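Local coordinates for protein AvrA (Salmonella typhimurium, PDB 6BE0) that probably transfers acetyl groups from acetyl-CoA to serine and threonine residues of proteins, and binds coenzyme A and inositol hexakisphosphate, at residues V76-K81 against K297-P302; E103-G108 against Q166-Y171; V205-D210 against E214-E219. All coordinates share one frame; numbering follows the deposited sequence.

Overall arrangement
Contacts 1 and 2 are small surface contacts, while contact 3 is partly buried and covers the most area. Contact 1 joins the C-terminal helix to helix 65-82 near the inositol hexakisphosphate site, through a glutamine amide lying against aliphatic groups. In contact 2 an arginine from the end of helix 94-106 lies against L167 and P168 in the loop leading into edge strand 170-176, without a hydrogen bond across it. Contact 3 returns the loop after helix 205-212 onto that helix with a Schellman motif, a salt bridge and an apolar pair. Contacts 2 and 3 meet where Y171 packs on E214; contact 1 stands apart, its centre about 30 and 34 Å from their centres.

Contact 1 (V76-K81 against K297-P302); sequences VAQANK and KSLLKP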
loop_
_atom_site.group_PDB
_atom_site.type_symbol
_atom_site.label_atom_id
_atom_site.label_comp_id
_atom_site.label_asym_id
_atom_site.label_seq_id
_atom_site.Cartn_x
_atom_site.Cartn_y
_atom_site.Cartn_z
ATOM N N VAL A 76 2.088 12.193 -4.121
ATOM C CA VAL A 76 0.669 11.987 -4.376
ATOM C C VAL A 76 0.213 12.844 -5.555
ATOM O O VAL A 76 -0.530 12.377 -6.419
ATOM C CB VAL A 76 -0.172 12.308 -3.123
ATOM C CG1 VAL A 76 -1.663 12.359 -3.453
ATOM C CG2 VAL A 76 0.094 11.274 -2.041
ATOM N N ALA A 77 0.662 14.095 -5.587
ATOM C CA ALA A 77 0.359 14.988 -6.702
ATOM C C ALA A 77 0.895 14.406 -8.009
ATOM O O ALA A 77 0.254 14.499 -9.055
ATOM C CB ALA A 77 0.948 16.366 -6.455
ATOM N N GLN A 78 2.075 13.805 -7.932
ATOM C CA GLN A 78 2.698 13.170 -9.086
ATOM C C GLN A 78 1.866 11.992 -9.585
ATOM O O GLN A 78 1.649 11.835 -10.786
ATOM C CB GLN A 78 4.112 12.703 -8.732
ATOM C CG GLN A 78 4.805 11.918 -9.829
ATOM C CD GLN A 78 6.283 11.726 -9.559
ATOM O OE1 GLN A 78 7.125 12.431 -10.120
ATOM N NE2 GLN A 78 6.610 10.770 -8.695
ATOM N N ALA A 79 1.407 11.164 -8.653
ATOM C CA ALA A 79 0.636 9.976 -8.995
ATOM C C ALA A 79 -0.685 10.344 -9.663
ATOM O O ALA A 79 -1.125 9.677 -10.600
ATOM C CB ALA A 79 0.381 9.139 -7.749
ATOM N N ASN A 80 -1.313 11.410 -9.179
ATOM C CA ASN A 80 -2.597 11.846 -9.715
ATOM C C ASN A 80 -2.470 12.381 -11.136
ATOM O O ASN A 80 -3.345 12.153 -11.973
ATOM C CB ASN A 80 -3.216 12.912 -8.812
ATOM C CG ASN A 80 -3.795 12.333 -7.535
ATOM O OD1 ASN A 80 -4.397 11.259 -7.544
ATOM N ND2 ASN A 80 -3.614 13.045 -6.428
ATOM N N LYS A 81 -1.385 13.097 -11.408
ATOM C CA LYS A 81 -1.141 13.617 -12.748
ATOM C C LYS A 81 -0.931 12.456 -13.713
ATOM O O LYS A 81 -1.461 12.452 -14.824
ATOM C CB LYS A 81 0.069 14.553 -12.762
ATOM C CG LYS A 81 0.219 15.338 -14.056
ATOM C CD LYS A 81 1.269 16.430 -13.935
ATOM C CE LYS A 81 1.412 17.208 -15.236
ATOM N NZ LYS A 81 2.399 18.319 -15.122
ATOM N N LYS A 297 13.170 10.418 -8.015
ATOM C CA LYS A 297 13.782 10.866 -9.261
ATOM C C LYS A 297 12.744 11.432 -10.224
ATOM O O LYS A 297 13.035 12.350 -10.989
ATOM C CB LYS A 297 14.541 9.719 -9.932
ATOM C CG LYS A 297 15.910 9.435 -9.330
ATOM C CD LYS A 297 16.645 8.369 -10.124
ATOM C CE LYS A 297 18.035 8.107 -9.570
ATOM N NZ LYS A 297 18.768 7.103 -10.388
ATOM N N SER A 298 11.534 10.883 -10.182
ATOM C CA SER A 298 10.461 11.337 -11.063
ATOM C C SER A 298 10.079 12.785 -10.769
ATOM O O SER A 298 9.680 13.522 -11.670
ATOM C CB SER A 298 9.232 10.436 -10.923
ATOM O OG SER A 298 9.525 9.105 -11.308
ATOM N N LEU A 299 10.200 13.190 -9.509
ATOM C CA LEU A 299 9.896 14.563 -9.118
ATOM C C LEU A 299 10.921 15.533 -9.699
ATOM O O LEU A 299 10.616 16.702 -9.936
ATOM C CB LEU A 299 9.854 14.695 -7.594
ATOM C CG LEU A 299 8.744 13.927 -6.873
ATOM C CD1 LEU A 299 8.948 13.995 -5.367
ATOM C CD2 LEU A 299 7.371 14.465 -7.248
ATOM N N LEU A 300 12.133 15.039 -9.926
ATOM C CA LEU A 300 13.203 15.858 -10.484
ATOM C C LEU A 300 13.074 15.993 -11.999
ATOM O O LEU A 300 13.492 16.999 -12.571
ATOM C CB LEU A 300 14.568 15.266 -10.130
ATOM C CG LEU A 300 14.862 15.142 -8.634
ATOM C CD1 LEU A 300 16.178 14.418 -8.398
ATOM C CD2 LEU A 300 14.880 16.511 -7.974
ATOM N N LYS A 301 12.499 14.983 -12.644
ATOM C CA LYS A 301 12.339 14.999 -14.095
ATOM C C LYS A 301 11.363 16.095 -14.525
ATOM O O LYS A 301 10.268 16.200 -13.972
ATOM C CB LYS A 301 11.854 13.638 -14.595
ATOM C CG LYS A 301 12.871 12.523 -14.423
ATOM C CD LYS A 301 12.289 11.166 -14.783
ATOM C CE LYS A 301 13.283 10.052 -14.490
ATOM N NZ LYS A 301 12.746 8.708 -14.841
ATOM N N PRO A 302 11.757 16.918 -15.514
ATOM C CA PRO A 302 10.871 17.997 -15.966
ATOM C C PRO A 302 9.678 17.482 -16.766
ATOM O O PRO A 302 8.549 17.873 -16.470
ATOM C CB PRO A 302 11.786 18.855 -16.842
ATOM C CG PRO A 302 12.795 17.901 -17.366
ATOM C CD PRO A 302 13.025 16.903 -16.266
#
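Q78 reaches from helix 65-82 to the last turn of helix 287-300 and brings its OE1 against S298 and L299, Q78 OE1 lying 3.0 Å from S298 CB and 3.5 Å from L299 CD2. Its CG is anti to the backbone N (chi1 175°) and the chain stays extended at the next bond, which carries the amide across to helix 287-300. The L299 side chain crosses the glutamine obliquely, CD2 touching both Q78 CD, at 3.7 Å, and Q78 CB, at 4.0 Å. No hydrogen bond joins the two segments: Q78 OE1 is 3.2 Å from L299 N, but the angle is poor. S298 OG bonds instead to the carbonyl of A294, a turn earlier in its own helix, and Q78 NE2 makes a weak hydrogen bond to E295 OE1 of helix 287-300.

The contact lies near the inositol hexakisphosphate site. The side chain of Q78 is about 6 Å from those of the ligand-binding K82 and K195, and the S298 side chain is about 7 Å from the bound ligand. L299 also packs on M71, F74 and L75 of helix 65-82 and on L43 of helix 40-55, while V76 faces L88 and F90 of strand 88-91, so that helix 65-82 lies between that strand and the C-terminal helix.

Contact 2 (E103-G108 against Q166-Y171); sequences ETRMEG and QLPDCY
R105 projects from the last turn of helix 94-106 and is met by L167 along its aliphatic part and by P168 at its guanidinium. With chi1 at -175° the chain leaves the helix trans to N and runs extended to NE, giving a rod that slides past L167 in the opposite direction. The closest point between those two is R105 CD against L167 CD2, at 3.9 Å. Farther out the guanidinium turns one face to the proline ring: P168 CD stands 3.7 Å above the plane of the R105 guanidinium, displaced toward its rim. The proline ring is slanted against the arginine and brings P168 CG to 3.3 Å from R105 NH2. No hydrogen bond spans the contact, and the nearest acid in the 166-171 segment, D169, is well separated, with its OD2 6.8 Å from R105 NH2.

R105 also touches F130 of strand 125-133 and T137 of strand 136-143. Just beyond R105 the helix closes in a Schellman motif, G108 taking positive phi as the chain leaves for strand 111-117. D169 and Y171 bond through their backbones to T137, placing the P168 loop just before edge strand 170-176 in the mixed five-stranded sheet of this YopJ-family fold.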
loop_
_atom_site.group_PDB
_atom_site.type_symbol
_atom_site.label_atom_id
_atom_site.label_comp_id
_atom_site.label_asym_id
_atom_site.label_seq_id
_atom_site.Cartn_x
_atom_site.Cartn_y
_atom_site.Cartn_z
ATOM N N GLU A 103 -16.777 13.079 2.905
ATOM C CA GLU A 103 -16.794 14.084 1.845
ATOM C C GLU A 103 -16.878 13.434 0.473
ATOM O O GLU A 103 -17.697 13.821 -0.360
ATOM C CB GLU A 103 -15.546 14.973 1.908
ATOM C CG GLU A 103 -15.797 16.388 2.405
ATOM C CD GLU A 103 -16.855 17.112 1.595
ATOM O OE1 GLU A 103 -17.949 17.368 2.142
ATOM O OE2 GLU A 103 -16.596 17.423 0.415
ATOM N N THR A 104 -16.021 12.445 0.246
ATOM C CA THR A 104 -15.920 11.790 -1.052
ATOM C C THR A 104 -17.245 11.138 -1.443
ATOM O O THR A 104 -17.656 11.196 -2.603
ATOM C CB THR A 104 -14.798 10.734 -1.046
ATOM O OG1 THR A 104 -13.552 11.369 -0.736
ATOM C CG2 THR A 104 -14.683 10.047 -2.397
ATOM N N ARG A 105 -17.909 10.523 -0.473
ATOM C CA ARG A 105 -19.217 9.925 -0.708
ATOM C C ARG A 105 -20.245 11.000 -1.054
ATOM O O ARG A 105 -21.062 10.823 -1.957
ATOM C CB ARG A 105 -19.681 9.136 0.519
ATOM C CG ARG A 105 -20.980 8.371 0.306
ATOM C CD ARG A 105 -21.565 7.870 1.620
ATOM N NE ARG A 105 -22.966 7.482 1.472
ATOM C CZ ARG A 105 -23.990 8.330 1.517
ATOM N NH1 ARG A 105 -23.781 9.628 1.712
ATOM N NH2 ARG A 105 -25.229 7.883 1.368
ATOM N N MET A 106 -20.195 12.112 -0.325
ATOM C CA MET A 106 -21.138 13.210 -0.512
ATOM C C MET A 106 -21.044 13.816 -1.907
ATOM O O MET A 106 -22.053 14.211 -2.488
ATOM C CB MET A 106 -20.894 14.300 0.532
ATOM C CG MET A 106 -21.348 13.934 1.931
ATOM S SD MET A 106 -23.132 14.039 2.140
ATOM C CE MET A 106 -23.379 15.812 2.087
ATOM N N GLU A 107 -19.829 13.888 -2.440
ATOM C CA GLU A 107 -19.597 14.537 -3.725
ATOM C C GLU A 107 -19.963 13.642 -4.905
ATOM O O GLU A 107 -19.901 14.072 -6.056
ATOM C CB GLU A 107 -18.135 14.968 -3.836
ATOM C CG GLU A 107 -17.744 16.049 -2.842
ATOM C CD GLU A 107 -16.325 16.539 -3.042
ATOM O OE1 GLU A 107 -15.664 16.081 -3.998
ATOM O OE2 GLU A 107 -15.871 17.385 -2.243
ATOM N N GLY A 108 -20.340 12.401 -4.617
ATOM C CA GLY A 108 -20.801 11.487 -5.647
ATOM C C GLY A 108 -19.687 10.661 -6.258
ATOM O O GLY A 108 -19.923 9.887 -7.188
ATOM N N GLN A 166 -21.250 8.244 10.646
ATOM C CA GLN A 166 -22.606 7.816 10.309
ATOM C C GLN A 166 -22.892 7.884 8.811
ATOM O O GLN A 166 -23.676 8.716 8.353
ATOM C CB GLN A 166 -23.635 8.654 11.071
ATOM C CG GLN A 166 -23.577 8.462 12.578
ATOM C CD GLN A 166 -24.849 8.905 13.274
ATOM O OE1 GLN A 166 -25.661 8.077 13.688
ATOM N NE2 GLN A 166 -25.026 10.214 13.411
ATOM N N LEU A 167 -22.240 7.005 8.059
ATOM C CA LEU A 167 -22.538 6.821 6.646
ATOM C C LEU A 167 -23.506 5.651 6.492
ATOM O O LEU A 167 -23.242 4.565 7.004
ATOM C CB LEU A 167 -21.260 6.559 5.846
ATOM C CG LEU A 167 -20.406 7.769 5.461
ATOM C CD1 LEU A 167 -19.949 8.542 6.687
ATOM C CD2 LEU A 167 -19.212 7.310 4.640
ATOM N N PRO A 168 -24.630 5.861 5.789
ATOM C CA PRO A 168 -25.556 4.737 5.622
ATOM C C PRO A 168 -24.973 3.643 4.738
ATOM O O PRO A 168 -24.236 3.953 3.801
ATOM C CB PRO A 168 -26.773 5.382 4.960
ATOM C CG PRO A 168 -26.218 6.544 4.219
ATOM C CD PRO A 168 -25.081 7.058 5.056
ATOM N N ASP A 169 -25.303 2.390 5.039
ATOM C CA ASP A 169 -24.845 1.247 4.256
ATOM C C ASP A 169 -23.349 1.318 3.950
ATOM O O ASP A 169 -22.927 1.128 2.808
ATOM C CB ASP A 169 -25.646 1.151 2.957
ATOM C CG ASP A 169 -27.123 0.903 3.204
ATOM O OD1 ASP A 169 -27.483 -0.244 3.544
ATOM O OD2 ASP A 169 -27.922 1.851 3.057
ATOM N N CYS A 170 -22.559 1.597 4.983
ATOM C CA CYS A 170 -21.109 1.706 4.859
ATOM C C CYS A 170 -20.436 0.520 5.542
ATOM O O CYS A 170 -20.649 0.278 6.731
ATOM C CB CYS A 170 -20.623 3.023 5.468
ATOM S SG CYS A 170 -18.857 3.331 5.288
ATOM N N TYR A 171 -19.625 -0.215 4.783
ATOM C CA TYR A 171 -18.992 -1.433 5.279
ATOM C C TYR A 171 -17.471 -1.317 5.258
ATOM O O TYR A 171 -16.882 -0.907 4.255
ATOM C CB TYR A 171 -19.444 -2.634 4.446
ATOM C CG TYR A 171 -20.942 -2.832 4.455
ATOM C CD1 TYR A 171 -21.748 -2.220 3.505
ATOM C CD2 TYR A 171 -21.551 -3.622 5.418
ATOM C CE1 TYR A 171 -23.118 -2.395 3.514
ATOM C CE2 TYR A 171 -22.921 -3.801 5.434
ATOM C CZ TYR A 171 -23.699 -3.186 4.480
ATOM O OH TYR A 171 -25.065 -3.361 4.489
#

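Contact 3 (V205-D210 against E214-E219); sequences VKIHED and ERLCGE
The carbonyl oxygen and the carboxylate of D210 both receive donors from R215, which lies just past the end of helix 205-212. The backbone bond is short and nearly straight: R215 N to D210 O is 2.6 Å, with an N-H...O angle of 171°, and the donor lies in the carbonyl plane. This bond reaches back into the last turn and belongs to the Schellman motif in which E214 takes positive phi. E214 N is also near the same oxygen, but its angle is too poor for a hydrogen bond.

The side chains then form a salt bridge. R215 NH2 meets D210 OD1 at 2.6 Å, nearly along the C-O axis, although the bond is bent (142°) and the oxygen lies at the guanidinium edge, somewhat tilted from its plane. R215 NE adds a weak bond to D210 OD1 at 3.1 Å. A bend at chi3 (-57°) turns the guanidinium edge toward D210 OD1, leaving carboxylate and guanidinium close to perpendicular. The second oxygen, D210 OD2, accepts a hydrogen bond from the hydroxyl of Y231 and has a long salt bridge, 3.7 Å, to K206 NZ. D210 is buried, yet both carboxylate oxygens have partners, and two positive charges probably favour its ionised form. E209 runs beside R215; its charged oxygens do not contact the arginine (E209 OE2 to R215 NH2 4.8 Å), though the opposite charge may be favourable.

An apolar pair adds to this: L216 CD1 packs on I207 CG1 at 3.8 Å. Y231 touches both residues; I207 also rests on I140 of strand 136-143, and L216 on A173 of strand 170-176. H208, bonded to D129 and S138, ties the helix to the sheet, while E214 touches Y171 on the edge strand.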
loop_
_atom_site.group_PDB
_atom_site.type_symbol
_atom_site.label_atom_id
_atom_site.label_comp_id
_atom_site.label_asym_id
_atom_site.label_seq_id
_atom_site.Cartn_x
_atom_site.Cartn_y
_atom_site.Cartn_z
ATOM N N VAL A 205 -13.146 -6.015 -7.692
ATOM C CA VAL A 205 -14.588 -5.946 -7.497
ATOM C C VAL A 205 -15.033 -6.963 -6.449
ATOM O O VAL A 205 -15.833 -6.645 -5.570
ATOM C CB VAL A 205 -15.353 -6.197 -8.814
ATOM C CG1 VAL A 205 -16.853 -6.309 -8.560
ATOM C CG2 VAL A 205 -15.070 -5.085 -9.812
ATOM N N LYS A 206 -14.509 -8.181 -6.543
ATOM C CA LYS A 206 -14.959 -9.276 -5.687
ATOM C C LYS A 206 -14.742 -9.004 -4.198
ATOM O O LYS A 206 -15.637 -9.243 -3.388
ATOM C CB LYS A 206 -14.254 -10.580 -6.073
ATOM C CG LYS A 206 -14.733 -11.785 -5.271
ATOM C CD LYS A 206 -14.255 -13.101 -5.866
ATOM C CE LYS A 206 -14.677 -14.289 -5.007
ATOM N NZ LYS A 206 -16.159 -14.393 -4.858
ATOM N N ILE A 207 -13.562 -8.511 -3.832
ATOM C CA ILE A 207 -13.256 -8.277 -2.422
ATOM C C ILE A 207 -14.122 -7.146 -1.868
ATOM O O ILE A 207 -14.516 -7.167 -0.702
ATOM C CB ILE A 207 -11.756 -7.951 -2.201
ATOM C CG1 ILE A 207 -11.450 -7.851 -0.703
ATOM C CG2 ILE A 207 -11.363 -6.666 -2.920
ATOM C CD1 ILE A 207 -9.968 -7.848 -0.374
ATOM N N HIS A 208 -14.421 -6.162 -2.709
ATOM C CA HIS A 208 -15.318 -5.078 -2.324
ATOM C C HIS A 208 -16.750 -5.584 -2.216
ATOM O O HIS A 208 -17.519 -5.145 -1.360
ATOM C CB HIS A 208 -15.247 -3.933 -3.335
ATOM C CG HIS A 208 -14.089 -3.012 -3.121
ATOM N ND1 HIS A 208 -14.011 -2.155 -2.046
ATOM C CD2 HIS A 208 -12.964 -2.808 -3.847
ATOM C CE1 HIS A 208 -12.888 -1.464 -2.115
ATOM N NE2 HIS A 208 -12.235 -1.840 -3.200
ATOM N N GLU A 209 -17.098 -6.512 -3.097
ATOM C CA GLU A 209 -18.432 -7.090 -3.125
ATOM C C GLU A 209 -18.674 -7.926 -1.874
ATOM O O GLU A 209 -19.726 -7.829 -1.243
ATOM C CB GLU A 209 -18.604 -7.939 -4.386
ATOM C CG GLU A 209 -20.029 -8.378 -4.669
ATOM C CD GLU A 209 -20.176 -8.994 -6.048
ATOM O OE1 GLU A 209 -19.142 -9.203 -6.718
ATOM O OE2 GLU A 209 -21.324 -9.263 -6.463
ATOM N N ASP A 210 -17.686 -8.739 -1.512
ATOM C CA ASP A 210 -17.789 -9.598 -0.337
ATOM C C ASP A 210 -17.738 -8.782 0.952
ATOM O O ASP A 210 -18.299 -9.185 1.971
ATOM C CB ASP A 210 -16.673 -10.645 -0.342
ATOM C CG ASP A 210 -16.921 -11.762 -1.344
ATOM O OD1 ASP A 210 -18.078 -11.933 -1.786
ATOM O OD2 ASP A 210 -15.956 -12.479 -1.680
ATOM N N GLU A 214 -20.816 -8.706 3.459
ATOM C CA GLU A 214 -20.348 -9.224 4.738
ATOM C C GLU A 214 -20.002 -10.707 4.629
ATOM O O GLU A 214 -20.423 -11.516 5.456
ATOM C CB GLU A 214 -21.403 -8.992 5.824
ATOM C CG GLU A 214 -21.940 -7.565 5.854
ATOM C CD GLU A 214 -22.846 -7.301 7.043
ATOM O OE1 GLU A 214 -22.361 -7.390 8.190
ATOM O OE2 GLU A 214 -24.043 -7.009 6.829
ATOM N N ARG A 215 -19.234 -11.044 3.595
ATOM C CA ARG A 215 -18.767 -12.410 3.369
ATOM C C ARG A 215 -17.245 -12.462 3.319
ATOM O O ARG A 215 -16.665 -13.452 2.874
ATOM C CB ARG A 215 -19.336 -12.966 2.063
ATOM C CG ARG A 215 -20.846 -12.894 1.938
ATOM C CD ARG A 215 -21.307 -13.620 0.683
ATOM N NE ARG A 215 -20.680 -13.076 -0.524
ATOM C CZ ARG A 215 -21.297 -12.333 -1.441
ATOM N NH1 ARG A 215 -22.585 -12.028 -1.326
ATOM N NH2 ARG A 215 -20.618 -11.897 -2.493
ATOM N N LEU A 216 -16.604 -11.391 3.776
ATOM C CA LEU A 216 -15.157 -11.257 3.659
ATOM C C LEU A 216 -14.445 -11.711 4.927
ATOM O O LEU A 216 -13.709 -12.699 4.915
ATOM C CB LEU A 216 -14.790 -9.806 3.342
ATOM C CG LEU A 216 -13.312 -9.512 3.082
ATOM C CD1 LEU A 216 -12.800 -10.285 1.874
ATOM C CD2 LEU A 216 -13.111 -8.020 2.889
ATOM N N CYS A 217 -14.670 -10.987 6.018
ATOM C CA CYS A 217 -14.003 -11.268 7.283
ATOM C C CYS A 217 -14.845 -12.188 8.160
ATOM O O CYS A 217 -14.327 -13.119 8.777
ATOM C CB CYS A 217 -13.703 -9.965 8.026
ATOM S SG CYS A 217 -12.601 -8.845 7.136
ATOM N N GLY A 218 -16.146 -11.923 8.207
ATOM C CA GLY A 218 -17.047 -12.689 9.045
ATOM C C GLY A 218 -16.696 -12.557 10.514
ATOM O O GLY A 218 -16.559 -11.448 11.032
ATOM N N GLU A 219 -16.546 -13.695 11.184
ATOM C CA GLU A 219 -16.258 -13.719 12.612
ATOM C C GLU A 219 -14.934 -13.037 12.947
ATOM O O GLU A 219 -14.842 -12.301 13.929
ATOM C CB GLU A 219 -16.238 -15.162 13.119
ATOM C CG GLU A 219 -17.569 -15.880 12.967
ATOM C CD GLU A 219 -17.542 -17.288 13.533
ATOM O OE1 GLU A 219 -16.493 -17.694 14.076
ATOM O OE2 GLU A 219 -18.572 -17.988 13.434
#